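Local coordinates for twitching motility protein PilT (Aquifex aeolicus, PDB 2EYU) that drives the retraction of type IV pili that underlies twitching motility, probably as an ATP-hydrolysing P-loop motor of the type II/IV secretion family, at residues G12-V17 with L180-L185; E19-K24 with A43-Y48; H56-E61 with N76-G81; R108-V113 with I145-Q150. The protein carries 1 engineered substitution. All blocks are in the same frame, centred on the assembly; numbering follows the deposited sequence.

Interaction 1 of 4, residues G12-V17 with L180-L185; sequences GLPDKV and LAYGLL. Engineered in segment 180-185: G183 (natural residue Glu).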
loop_
_atom_site.group_PDB
_atom_site.type_symbol
_atom_site.label_atom_id
_atom_site.label_comp_id
_atom_site.label_asym_id
_atom_site.label_seq_id
_atom_site.Cartn_x
_atom_site.Cartn_y
_atom_site.Cartn_z
ATOM N N GLY A 12 6.630 10.941 -7.165
ATOM C CA GLY A 12 7.983 10.413 -6.986
ATOM C C GLY A 12 7.939 8.889 -6.936
ATOM O O GLY A 12 8.921 8.243 -6.588
ATOM N N LEU A 13 6.780 8.344 -7.284
ATOM C CA LEU A 13 6.553 6.916 -7.391
ATOM C C LEU A 13 6.519 6.546 -8.872
ATOM O O LEU A 13 6.114 7.367 -9.698
ATOM C CB LEU A 13 5.242 6.513 -6.711
ATOM C CG LEU A 13 5.218 6.698 -5.188
ATOM C CD1 LEU A 13 3.789 6.895 -4.712
ATOM C CD2 LEU A 13 5.893 5.515 -4.504
ATOM N N PRO A 14 6.940 5.353 -9.236
ATOM C CA PRO A 14 6.980 4.987 -10.657
ATOM C C PRO A 14 5.640 4.451 -11.158
ATOM O O PRO A 14 4.828 3.924 -10.398
ATOM C CB PRO A 14 8.058 3.912 -10.695
ATOM C CG PRO A 14 8.536 3.732 -9.295
ATOM C CD PRO A 14 7.447 4.260 -8.395
ATOM N N ASP A 15 5.459 4.631 -12.457
ATOM C CA ASP A 15 4.319 4.319 -13.280
ATOM C C ASP A 15 3.657 2.993 -12.936
ATOM O O ASP A 15 2.424 2.917 -12.892
ATOM C CB ASP A 15 4.717 4.263 -14.766
ATOM C CG ASP A 15 5.473 5.468 -15.276
ATOM O OD1 ASP A 15 6.147 5.347 -16.328
ATOM O OD2 ASP A 15 5.407 6.546 -14.647
ATOM N N LYS A 16 4.395 1.919 -12.701
ATOM C CA LYS A 16 3.700 0.649 -12.501
ATOM C C LYS A 16 2.770 0.652 -11.287
ATOM O O LYS A 16 1.890 -0.211 -11.214
ATOM C CB LYS A 16 4.711 -0.503 -12.373
ATOM C CG LYS A 16 4.420 -1.408 -11.191
ATOM C CD LYS A 16 5.250 -2.689 -11.265
ATOM C CE LYS A 16 4.394 -3.883 -11.669
ATOM N NZ LYS A 16 3.645 -3.624 -12.942
ATOM N N VAL A 17 2.933 1.568 -10.344
ATOM C CA VAL A 17 2.048 1.608 -9.174
ATOM C C VAL A 17 0.643 2.007 -9.595
ATOM O O VAL A 17 -0.379 1.505 -9.122
ATOM C CB VAL A 17 2.575 2.587 -8.115
ATOM C CG1 VAL A 17 1.497 2.896 -7.092
ATOM C CG2 VAL A 17 3.818 2.038 -7.426
ATOM N N LEU A 180 9.910 11.430 -1.507
ATOM C CA LEU A 180 9.317 10.151 -1.137
ATOM C C LEU A 180 10.310 9.018 -1.329
ATOM O O LEU A 180 10.789 8.845 -2.461
ATOM C CB LEU A 180 8.066 9.831 -1.976
ATOM C CG LEU A 180 6.901 9.275 -1.155
ATOM C CD1 LEU A 180 5.853 10.356 -0.910
ATOM C CD2 LEU A 180 6.298 8.064 -1.849
ATOM N N ALA A 181 10.551 8.300 -0.251
ATOM C CA ALA A 181 11.304 7.056 -0.184
ATOM C C ALA A 181 10.270 5.936 0.007
ATOM O O ALA A 181 9.391 6.078 0.862
ATOM C CB ALA A 181 12.342 7.094 0.920
ATOM N N TYR A 182 10.369 4.903 -0.818
ATOM C CA TYR A 182 9.378 3.839 -0.856
ATOM C C TYR A 182 10.034 2.478 -1.063
ATOM O O TYR A 182 11.107 2.415 -1.664
ATOM C CB TYR A 182 8.376 4.041 -2.003
ATOM C CG TYR A 182 9.024 4.148 -3.370
ATOM C CD1 TYR A 182 9.240 3.064 -4.201
ATOM C CD2 TYR A 182 9.430 5.386 -3.863
ATOM C CE1 TYR A 182 9.832 3.221 -5.438
ATOM C CE2 TYR A 182 10.023 5.563 -5.091
ATOM C CZ TYR A 182 10.222 4.460 -5.886
ATOM O OH TYR A 182 10.814 4.593 -7.122
ATOM N N GLY A 183 9.327 1.467 -0.583
ATOM C CA GLY A 183 9.594 0.063 -0.879
ATOM C C GLY A 183 8.435 -0.427 -1.744
ATOM O O GLY A 183 7.342 0.124 -1.623
ATOM N N LEU A 184 8.598 -1.397 -2.623
ATOM C CA LEU A 184 7.425 -1.740 -3.465
ATOM C C LEU A 184 7.450 -3.235 -3.758
ATOM O O LEU A 184 8.478 -3.798 -4.150
ATOM C CB LEU A 184 7.463 -0.877 -4.712
ATOM C CG LEU A 184 6.477 -1.060 -5.856
ATOM C CD1 LEU A 184 5.058 -0.688 -5.462
ATOM C CD2 LEU A 184 6.901 -0.224 -7.061
ATOM N N LEU A 185 6.316 -3.890 -3.580
ATOM C CA LEU A 185 6.212 -5.325 -3.832
ATOM C C LEU A 185 4.930 -5.572 -4.631
ATOM O O LEU A 185 3.826 -5.516 -4.086
ATOM C CB LEU A 185 6.155 -6.155 -2.561
ATOM C CG LEU A 185 5.855 -7.646 -2.729
ATOM C CD1 LEU A 185 6.809 -8.285 -3.729
ATOM C CD2 LEU A 185 5.928 -8.399 -1.411
#

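Interaction 2 of 4, residues E19-K24 with A43-Y48; sequences ELCHRK and ASMIDY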
loop_
_atom_site.group_PDB
_atom_site.type_symbol
_atom_site.label_atom_id
_atom_site.label_comp_id
_atom_site.label_asym_id
_atom_site.label_seq_id
_atom_site.Cartn_x
_atom_site.Cartn_y
_atom_site.Cartn_z
ATOM N N GLU A 19 -0.594 1.388 -12.488
ATOM C CA GLU A 19 -1.251 0.334 -13.275
ATOM C C GLU A 19 -2.146 -0.536 -12.412
ATOM O O GLU A 19 -3.069 -1.206 -12.872
ATOM C CB GLU A 19 -0.177 -0.557 -13.883
ATOM C CG GLU A 19 0.428 -0.101 -15.198
ATOM C CD GLU A 19 1.606 -1.022 -15.511
ATOM O OE1 GLU A 19 1.497 -2.208 -15.125
ATOM O OE2 GLU A 19 2.591 -0.548 -16.106
ATOM N N LEU A 20 -1.805 -0.520 -11.120
ATOM C CA LEU A 20 -2.532 -1.259 -10.104
ATOM C C LEU A 20 -3.982 -0.811 -10.084
ATOM O O LEU A 20 -4.938 -1.557 -9.890
ATOM C CB LEU A 20 -1.921 -1.062 -8.713
ATOM C CG LEU A 20 -0.641 -1.835 -8.375
ATOM C CD1 LEU A 20 0.360 -1.812 -9.507
ATOM C CD2 LEU A 20 -0.028 -1.274 -7.095
ATOM N N CYS A 21 -4.186 0.490 -10.312
ATOM C CA CYS A 21 -5.560 0.963 -10.317
ATOM C C CYS A 21 -6.367 0.361 -11.468
ATOM O O CYS A 21 -7.595 0.492 -11.459
ATOM C CB CYS A 21 -5.605 2.479 -10.477
ATOM S SG CYS A 21 -4.626 3.257 -9.147
ATOM N N HIS A 22 -5.701 -0.229 -12.461
ATOM C CA HIS A 22 -6.485 -0.854 -13.532
ATOM C C HIS A 22 -6.830 -2.284 -13.169
ATOM O O HIS A 22 -7.493 -2.980 -13.946
ATOM C CB HIS A 22 -5.696 -0.767 -14.843
ATOM C CG HIS A 22 -5.794 0.626 -15.409
ATOM N ND1 HIS A 22 -4.712 1.407 -15.712
ATOM C CD2 HIS A 22 -6.882 1.362 -15.725
ATOM C CE1 HIS A 22 -5.117 2.573 -16.191
ATOM N NE2 HIS A 22 -6.439 2.576 -16.211
ATOM N N ARG A 23 -6.405 -2.741 -11.981
ATOM C CA ARG A 23 -6.811 -4.107 -11.609
ATOM C C ARG A 23 -8.291 -4.105 -11.246
ATOM O O ARG A 23 -8.818 -3.132 -10.724
ATOM C CB ARG A 23 -5.945 -4.661 -10.493
ATOM C CG ARG A 23 -4.453 -4.453 -10.607
ATOM C CD ARG A 23 -3.718 -5.545 -11.364
ATOM N NE ARG A 23 -2.314 -5.623 -10.983
ATOM C CZ ARG A 23 -1.281 -5.723 -11.804
ATOM N NH1 ARG A 23 -1.472 -5.760 -13.121
ATOM N NH2 ARG A 23 -0.038 -5.785 -11.339
ATOM N N LYS A 24 -9.014 -5.191 -11.533
ATOM C CA LYS A 24 -10.443 -5.294 -11.309
ATOM C C LYS A 24 -10.843 -5.837 -9.945
ATOM O O LYS A 24 -12.025 -5.714 -9.598
ATOM C CB LYS A 24 -11.052 -6.209 -12.391
ATOM C CG LYS A 24 -10.475 -7.617 -12.382
ATOM C CD LYS A 24 -11.404 -8.594 -11.672
ATOM C CE LYS A 24 -12.360 -9.249 -12.660
ATOM N NZ LYS A 24 -11.696 -9.481 -13.976
ATOM N N ALA A 43 -4.809 8.877 -2.028
ATOM C CA ALA A 43 -5.767 9.844 -2.573
ATOM C C ALA A 43 -5.431 10.196 -4.014
ATOM O O ALA A 43 -6.300 10.396 -4.882
ATOM C CB ALA A 43 -5.789 11.029 -1.621
ATOM N N SER A 44 -4.136 10.290 -4.315
ATOM C CA SER A 44 -3.705 10.564 -5.674
ATOM C C SER A 44 -4.064 9.408 -6.614
ATOM O O SER A 44 -4.427 9.653 -7.773
ATOM C CB SER A 44 -2.201 10.808 -5.754
ATOM O OG SER A 44 -1.811 10.727 -7.134
HETATM N N MSE A 45 -3.943 8.179 -6.129
HETATM C CA MSE A 45 -4.274 6.984 -6.912
HETATM C C MSE A 45 -5.768 6.836 -7.074
HETATM O O MSE A 45 -6.295 6.513 -8.146
HETATM C CB MSE A 45 -3.763 5.698 -6.265
HETATM C CG MSE A 45 -2.272 5.538 -6.115
HETATM SE SE MSE A 45 -1.751 3.924 -5.194
HETATM C CE MSE A 45 -2.486 2.810 -6.598
ATOM N N ILE A 46 -6.569 7.056 -6.034
ATOM C CA ILE A 46 -8.013 7.011 -6.242
ATOM C C ILE A 46 -8.481 8.136 -7.146
ATOM O O ILE A 46 -9.357 8.013 -8.006
ATOM C CB ILE A 46 -8.726 7.085 -4.877
ATOM C CG1 ILE A 46 -8.545 5.830 -4.012
ATOM C CG2 ILE A 46 -10.200 7.422 -5.039
ATOM C CD1 ILE A 46 -9.119 6.063 -2.621
ATOM N N ASP A 47 -7.899 9.332 -6.981
ATOM C CA ASP A 47 -8.350 10.436 -7.822
ATOM C C ASP A 47 -8.018 10.215 -9.301
ATOM O O ASP A 47 -8.726 10.799 -10.117
ATOM C CB ASP A 47 -7.757 11.782 -7.391
ATOM C CG ASP A 47 -8.508 12.933 -8.045
ATOM O OD1 ASP A 47 -7.862 13.716 -8.770
ATOM O OD2 ASP A 47 -9.735 13.037 -7.842
ATOM N N TYR A 48 -7.011 9.410 -9.609
ATOM C CA TYR A 48 -6.732 8.931 -10.949
ATOM C C TYR A 48 -7.933 8.146 -11.458
ATOM O O TYR A 48 -8.400 8.344 -12.578
ATOM C CB TYR A 48 -5.511 8.009 -11.022
ATOM C CG TYR A 48 -5.282 7.364 -12.379
ATOM C CD1 TYR A 48 -4.847 8.065 -13.485
ATOM C CD2 TYR A 48 -5.525 6.002 -12.551
ATOM C CE1 TYR A 48 -4.646 7.468 -14.721
ATOM C CE2 TYR A 48 -5.330 5.393 -13.772
ATOM C CZ TYR A 48 -4.892 6.120 -14.863
ATOM O OH TYR A 48 -4.705 5.484 -16.062
#

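Interaction 3 of 4, residues H56-E61 with N76-G81; sequences HIITIE and NQREVG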
loop_
_atom_site.group_PDB
_atom_site.type_symbol
_atom_site.label_atom_id
_atom_site.label_comp_id
_atom_site.label_asym_id
_atom_site.label_seq_id
_atom_site.Cartn_x
_atom_site.Cartn_y
_atom_site.Cartn_z
ATOM N N HIS A 56 -18.196 3.275 -9.300
ATOM C CA HIS A 56 -18.738 3.585 -7.988
ATOM C C HIS A 56 -17.607 3.427 -6.963
ATOM O O HIS A 56 -17.046 2.321 -6.898
ATOM C CB HIS A 56 -19.887 2.686 -7.594
ATOM C CG HIS A 56 -20.619 3.110 -6.366
ATOM N ND1 HIS A 56 -20.346 4.284 -5.687
ATOM C CD2 HIS A 56 -21.630 2.509 -5.695
ATOM C CE1 HIS A 56 -21.152 4.380 -4.649
ATOM N NE2 HIS A 56 -21.944 3.320 -4.627
ATOM N N ILE A 57 -17.289 4.495 -6.229
ATOM C CA ILE A 57 -16.133 4.379 -5.315
ATOM C C ILE A 57 -16.594 4.658 -3.892
ATOM O O ILE A 57 -17.256 5.651 -3.601
ATOM C CB ILE A 57 -14.965 5.293 -5.712
ATOM C CG1 ILE A 57 -14.321 5.060 -7.079
ATOM C CG2 ILE A 57 -13.800 5.230 -4.715
ATOM C CD1 ILE A 57 -13.239 6.073 -7.425
ATOM N N ILE A 58 -16.264 3.759 -2.956
ATOM C CA ILE A 58 -16.746 4.027 -1.601
ATOM C C ILE A 58 -15.535 4.141 -0.690
ATOM O O ILE A 58 -14.616 3.310 -0.739
ATOM C CB ILE A 58 -17.722 2.948 -1.117
ATOM C CG1 ILE A 58 -19.005 2.872 -1.963
ATOM C CG2 ILE A 58 -18.058 3.103 0.358
ATOM C CD1 ILE A 58 -20.157 2.191 -1.262
ATOM N N THR A 59 -15.535 5.183 0.138
ATOM C CA THR A 59 -14.415 5.436 1.052
ATOM C C THR A 59 -14.909 5.435 2.494
ATOM O O THR A 59 -16.032 5.841 2.775
ATOM C CB THR A 59 -13.738 6.785 0.747
ATOM O OG1 THR A 59 -14.727 7.687 0.231
ATOM C CG2 THR A 59 -12.692 6.666 -0.348
ATOM N N ILE A 60 -14.075 4.957 3.396
ATOM C CA ILE A 60 -14.268 4.827 4.822
ATOM C C ILE A 60 -13.025 5.375 5.528
ATOM O O ILE A 60 -12.036 4.634 5.497
ATOM C CB ILE A 60 -14.424 3.352 5.210
ATOM C CG1 ILE A 60 -15.505 2.618 4.401
ATOM C CG2 ILE A 60 -14.656 3.182 6.701
ATOM C CD1 ILE A 60 -15.229 1.126 4.370
ATOM N N GLU A 61 -13.057 6.572 6.095
ATOM C CA GLU A 61 -11.878 7.259 6.617
ATOM C C GLU A 61 -12.147 7.825 8.004
ATOM O O GLU A 61 -13.261 8.261 8.300
ATOM C CB GLU A 61 -11.434 8.375 5.663
ATOM C CG GLU A 61 -11.283 7.960 4.211
ATOM C CD GLU A 61 -11.168 9.083 3.209
ATOM O OE1 GLU A 61 -10.197 9.866 3.275
ATOM O OE2 GLU A 61 -12.030 9.217 2.308
ATOM N N ASN A 76 -18.468 7.976 -2.886
ATOM C CA ASN A 76 -19.050 8.203 -1.570
ATOM C C ASN A 76 -17.964 8.093 -0.507
ATOM O O ASN A 76 -17.320 7.049 -0.407
ATOM C CB ASN A 76 -20.174 7.200 -1.319
ATOM C CG ASN A 76 -21.376 7.502 -2.192
ATOM O OD1 ASN A 76 -21.256 8.245 -3.168
ATOM N ND2 ASN A 76 -22.530 6.940 -1.850
ATOM N N GLN A 77 -17.757 9.159 0.248
ATOM C CA GLN A 77 -16.776 9.253 1.312
ATOM C C GLN A 77 -17.428 9.288 2.691
ATOM O O GLN A 77 -18.181 10.191 3.037
ATOM C CB GLN A 77 -15.893 10.493 1.149
ATOM C CG GLN A 77 -15.080 10.537 -0.137
ATOM C CD GLN A 77 -14.056 11.654 -0.098
ATOM O OE1 GLN A 77 -13.072 11.524 0.639
ATOM N NE2 GLN A 77 -14.274 12.733 -0.839
ATOM N N ARG A 78 -17.134 8.269 3.490
ATOM C CA ARG A 78 -17.830 8.072 4.749
ATOM C C ARG A 78 -16.860 8.168 5.918
ATOM O O ARG A 78 -15.900 7.404 6.021
ATOM C CB ARG A 78 -18.543 6.712 4.702
ATOM C CG ARG A 78 -19.294 6.485 3.394
ATOM C CD ARG A 78 -20.422 5.477 3.518
ATOM N NE ARG A 78 -19.935 4.117 3.651
ATOM C CZ ARG A 78 -20.510 2.982 3.288
ATOM N NH1 ARG A 78 -21.703 2.934 2.709
ATOM N NH2 ARG A 78 -19.863 1.840 3.517
ATOM N N GLU A 79 -17.113 9.136 6.791
ATOM C CA GLU A 79 -16.323 9.344 7.995
ATOM C C GLU A 79 -16.865 8.456 9.108
ATOM O O GLU A 79 -18.017 8.602 9.526
ATOM C CB GLU A 79 -16.350 10.806 8.438
ATOM C CG GLU A 79 -15.308 11.210 9.460
ATOM C CD GLU A 79 -15.699 10.963 10.898
ATOM O OE1 GLU A 79 -16.901 11.091 11.229
ATOM O OE2 GLU A 79 -14.809 10.634 11.719
ATOM N N VAL A 80 -16.032 7.543 9.588
ATOM C CA VAL A 80 -16.451 6.743 10.743
ATOM C C VAL A 80 -16.690 7.680 11.923
ATOM O O VAL A 80 -15.770 8.270 12.489
ATOM C CB VAL A 80 -15.430 5.660 11.114
ATOM C CG1 VAL A 80 -15.301 5.513 12.626
ATOM C CG2 VAL A 80 -15.830 4.331 10.484
ATOM N N GLY A 81 -17.957 7.815 12.280
ATOM C CA GLY A 81 -18.353 8.720 13.347
ATOM C C GLY A 81 -19.609 9.463 12.952
ATOM O O GLY A 81 -20.713 9.016 13.274
#

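Interaction 4 of 4, residues R108-V113 with I145-Q150; sequences RDLETV and IFPLNQ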
loop_
_atom_site.group_PDB
_atom_site.type_symbol
_atom_site.label_atom_id
_atom_site.label_comp_id
_atom_site.label_asym_id
_atom_site.label_seq_id
_atom_site.Cartn_x
_atom_site.Cartn_y
_atom_site.Cartn_z
ATOM N N ARG A 108 -7.080 -2.057 12.011
ATOM C CA ARG A 108 -6.648 -2.160 13.385
ATOM C C ARG A 108 -7.143 -3.477 13.969
ATOM O O ARG A 108 -6.647 -3.970 14.974
ATOM C CB ARG A 108 -7.194 -0.983 14.204
ATOM C CG ARG A 108 -6.813 -0.931 15.675
ATOM C CD ARG A 108 -6.888 0.496 16.209
ATOM N NE ARG A 108 -6.643 0.586 17.641
ATOM C CZ ARG A 108 -6.510 1.677 18.380
ATOM N NH1 ARG A 108 -6.585 2.908 17.881
ATOM N NH2 ARG A 108 -6.290 1.553 19.687
ATOM N N ASP A 109 -8.150 -4.014 13.287
ATOM C CA ASP A 109 -8.953 -5.106 13.790
ATOM C C ASP A 109 -9.042 -6.307 12.855
ATOM O O ASP A 109 -9.003 -6.226 11.631
ATOM C CB ASP A 109 -10.394 -4.623 14.052
ATOM C CG ASP A 109 -10.517 -3.904 15.380
ATOM O OD1 ASP A 109 -11.175 -2.840 15.423
ATOM O OD2 ASP A 109 -9.943 -4.423 16.360
ATOM N N LEU A 110 -9.197 -7.436 13.540
ATOM C CA LEU A 110 -9.498 -8.700 12.891
ATOM C C LEU A 110 -10.736 -8.580 12.016
ATOM O O LEU A 110 -10.770 -8.965 10.845
ATOM C CB LEU A 110 -9.680 -9.763 13.979
ATOM C CG LEU A 110 -9.565 -11.208 13.481
ATOM C CD1 LEU A 110 -8.468 -11.268 12.429
ATOM C CD2 LEU A 110 -9.338 -12.165 14.635
ATOM N N GLU A 111 -11.815 -8.024 12.581
ATOM C CA GLU A 111 -13.057 -7.983 11.811
ATOM C C GLU A 111 -12.903 -7.182 10.524
ATOM O O GLU A 111 -13.441 -7.591 9.490
ATOM C CB GLU A 111 -14.199 -7.419 12.668
ATOM C CG GLU A 111 -14.248 -8.030 14.064
ATOM C CD GLU A 111 -14.527 -7.014 15.156
ATOM O OE1 GLU A 111 -15.700 -6.599 15.298
ATOM O OE2 GLU A 111 -13.576 -6.624 15.874
ATOM N N THR A 112 -12.206 -6.055 10.574
ATOM C CA THR A 112 -12.044 -5.172 9.433
ATOM C C THR A 112 -11.224 -5.874 8.357
ATOM O O THR A 112 -11.555 -5.922 7.182
ATOM C CB THR A 112 -11.260 -3.885 9.754
ATOM O OG1 THR A 112 -11.970 -3.107 10.713
ATOM C CG2 THR A 112 -11.116 -3.047 8.480
ATOM N N VAL A 113 -10.109 -6.406 8.849
ATOM C CA VAL A 113 -9.185 -7.132 7.993
ATOM C C VAL A 113 -9.850 -8.310 7.284
ATOM O O VAL A 113 -9.660 -8.552 6.089
ATOM C CB VAL A 113 -8.027 -7.689 8.837
ATOM C CG1 VAL A 113 -7.129 -8.511 7.924
ATOM C CG2 VAL A 113 -7.224 -6.590 9.500
ATOM N N ILE A 145 -2.307 -11.153 12.828
ATOM C CA ILE A 145 -3.402 -10.688 13.697
ATOM C C ILE A 145 -4.415 -11.812 13.853
ATOM O O ILE A 145 -5.180 -11.789 14.807
ATOM C CB ILE A 145 -4.007 -9.408 13.130
ATOM C CG1 ILE A 145 -4.605 -9.553 11.734
ATOM C CG2 ILE A 145 -2.954 -8.302 13.152
ATOM C CD1 ILE A 145 -4.148 -8.487 10.764
ATOM N N PHE A 146 -4.398 -12.787 12.948
ATOM C CA PHE A 146 -5.304 -13.929 12.993
ATOM C C PHE A 146 -4.916 -15.037 13.955
ATOM O O PHE A 146 -3.755 -15.178 14.322
ATOM C CB PHE A 146 -5.377 -14.526 11.570
ATOM C CG PHE A 146 -6.293 -13.687 10.692
ATOM C CD1 PHE A 146 -5.794 -12.598 10.003
ATOM C CD2 PHE A 146 -7.635 -13.985 10.568
ATOM C CE1 PHE A 146 -6.615 -11.832 9.210
ATOM C CE2 PHE A 146 -8.460 -13.220 9.771
ATOM C CZ PHE A 146 -7.952 -12.140 9.093
ATOM N N PRO A 147 -5.871 -15.847 14.407
ATOM C CA PRO A 147 -5.505 -16.987 15.258
ATOM C C PRO A 147 -4.682 -17.997 14.456
ATOM O O PRO A 147 -4.954 -18.177 13.267
ATOM C CB PRO A 147 -6.839 -17.599 15.682
ATOM C CG PRO A 147 -7.884 -16.620 15.286
ATOM C CD PRO A 147 -7.317 -15.736 14.209
ATOM N N LEU A 148 -3.719 -18.579 15.140
ATOM C CA LEU A 148 -2.698 -19.478 14.661
ATOM C C LEU A 148 -3.281 -20.399 13.581
ATOM O O LEU A 148 -2.769 -20.432 12.466
ATOM C CB LEU A 148 -2.115 -20.306 15.808
ATOM C CG LEU A 148 -0.640 -20.103 16.130
ATOM C CD1 LEU A 148 -0.478 -19.254 17.389
ATOM C CD2 LEU A 148 0.083 -21.433 16.293
ATOM N N ASN A 149 -4.337 -21.085 13.955
ATOM C CA ASN A 149 -5.082 -22.052 13.159
ATOM C C ASN A 149 -5.682 -21.455 11.896
ATOM O O ASN A 149 -6.153 -22.170 11.000
ATOM C CB ASN A 149 -6.175 -22.665 14.041
ATOM C CG ASN A 149 -6.761 -21.705 15.058
ATOM O OD1 ASN A 149 -6.132 -21.279 16.036
ATOM N ND2 ASN A 149 -8.030 -21.377 14.802
ATOM N N GLN A 150 -5.667 -20.128 11.790
ATOM C CA GLN A 150 -6.190 -19.465 10.608
ATOM C C GLN A 150 -5.126 -18.793 9.757
ATOM O O GLN A 150 -5.479 -18.232 8.716
ATOM C CB GLN A 150 -7.214 -18.393 11.023
ATOM C CG GLN A 150 -8.493 -18.997 11.591
ATOM C CD GLN A 150 -9.683 -18.096 11.306
ATOM O OE1 GLN A 150 -10.827 -18.554 11.258
ATOM N NE2 GLN A 150 -9.406 -16.811 11.105
#

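Interaction 1 of 4, residues G12-V17 with L180-L185
The phenol ring of Y182 meets three consecutive residues, G12, L13 and P14. L13 CD2 lies over one ring face, 3.9 Å from the centroid of the Y182 ring and 28° off its normal. This is a CH-pi contact. The other two approach obliquely. G12 O stands 3.3 Å from Y182 CE2. P14 comes to the phenol tip to tip, with P14 CG 3.3 Å from Y182 OH. At Y182 chi1 is 57°, which puts CG in the crowded position between the backbone N and the carbonyl carbon. The ring thereby starts beside the leucine methyl, with Y182 CG 3.6 Å from L13 CD2.

Purely apolar packing flanks the ring. L13 CD2 also touches L180 CD2 at 3.7 Å, so one methyl serves two partners. Further along, V17 CG2 rests against both methyls of L184, 3.6 Å from L184 CD1 and 3.8 Å from L184 CD2. G12 has a backbone shape that calls for glycine.

L180, Y182 and L184 alternate along their strand and all point toward residues 12-17. A181 points away and packs on M219 and L223 of helix 219-228. G183 is an engineered residue, glutamate in the natural sequence. L13 and V17 both also touch I166 of strand 162-171.

Strand 179-185 runs antiparallel beside strand 162-171, which itself pairs parallel with strand 26-31. Residues 12-17 lie across one face of this antiparallel part. A parallel core extended by antiparallel strands is consistent with a RecA-like P-loop NTPase domain.

Interaction 2 of 4, residues E19-K24 with A43-Y48
C21 SG is the bump that fits the hollow formed by the bent side chain of M45, modelled as selenomethionine. M45 chi3 is 64°, which turns the terminal CE back toward the cysteine. C21 SG then lies 3.4 Å from M45 CE and 3.9 Å from M45 CB. It also sits 3.8 Å from M45 O, so it packs against the helix backbone as well. L20 CB adds a looser touch to the same methyl.

One helical turn further on, the edge of the Y48 ring lies against C21 CB and the H22 ring. With CG anti to the backbone N (chi1 173°), the tyrosine sets out toward these two residues. C21 CB is 4.1 Å from Y48 CD2. H22 comes near the plane of the phenol, with H22 CE1 a short 2.9 Å from Y48 OH. The two side chains cross at about a right angle. An alanine in place of Y48 would probably open a gap beside C21 CB and leave the H22 imidazole free to turn.

The contact joins the turn before strand 26-31 to helix 38-52. M45 also touches V17, and Y48 touches L18, so helix 16-19 shares the same helix surface.

Chemically the contact is mixed. Sulfur and methyl groups make its buried part. H22 is exposed. The C-H between its two ring nitrogens is probably somewhat polarised, which would suit a nearby phenol oxygen.

Interaction 3 of 4, residues H56-E61 with N76-G81
R78 lies beside T59 and I58 on the adjacent strand. Its CB is 3.3 Å from T59 O, and its CG is 3.4 Å from the same oxygen. The chain then bends, with chi3 -73° setting NE. I58 CG2 sits over one face of the guanidinium, toward its rim, 3.8 Å from R78 CZ. NE and NH2 of R78 are each 3.9 Å from I58 CG2.

The backbones pair in parallel register, I58 with N76 through E61 with E79. N76 N donates to I57 O, T59 N to N76 O, R78 N to T59 O, E61 N to R78 O, and V80 N to E61 O.

On the other face the Q77 amide lies close to the E61 carboxylate, their planes only 13° apart. An alanine in place of Q77 would probably leave E61 OE2 without this amide neighbour. E61 OE1 is hydrogen-bonded to E65 N.

Strand 74-79 is outermost in the sheet, and strand 101-104 lies on the far side of strand 56-61. I58, I60 and R78 face helix 87-97, touching A94, F87 and L91 among them. I57 packs on I46 and I49 of helix 38-52.

Interaction 4 of 4, residues R108-V113 with I145-Q150
L110 and V113 lie in the first turn of helix 110-121 and pack on F146 and its neighbours. This helix is the crossover of a beta-alpha-beta unit, linking parallel strands 101-104 and 125-130. Its partner is the loop between helices 135-144 and 151-161.

One contact is of CH-pi type. L110 CD1 stands over the centre of the F146 ring, 3.3 Å from the ring centroid and 13° off the normal. With L110 CG anti to the backbone N (chi1 -162°), the leucine branch reaches the F146 ring. The approach is tight, and the methyl meets all six ring carbons.

The remaining contacts are apolar packing. V113 CG1 comes to the edge of the same ring, 3.6 Å from F146 CE1. The phenylalanine is thus met on one face by the leucine and at its rim by the valine. The ring also touches E114 and L117 of the same helix. V113 and I145 reach toward each other tip to tip, with V113 CG2 3.8 Å from I145 CD1. The place of V113 CG2 is somewhat doubtful, because it crowds D109 O in the model.

T112 faces another way and touches F87 and L91 of helix 87-97. Helix 110-121 thus contacts both helix 87-97 and the loop. At the outer end of the contact, L110 CD2 lies 4.1 Å from P147 CD.

How the interactions relate
From the N terminus, residues 12-17 open the widest loop, which interaction 1 closes only at strand 179-185. The other three contacts nest inside it, in series. Interaction 2 closes first, joining the turn before strand 26-31 to helix 38-52. It touches interaction 1 where M45 CE meets V17 O. The chain then enters strand 56-61, and interaction 3 pairs it with outermost strand 74-79. I46 of helix 38-52 packs on I57 and T59, so interactions 2 and 3 also touch. Interaction 4 is the last of the three nested contacts to close, tying helix 110-121 to the loop before helix 151-161. Its nearest atoms stay about 7 Å from interaction 3. Interactions 1 and 3 reach the same sheet on opposite sides of the chain's centre.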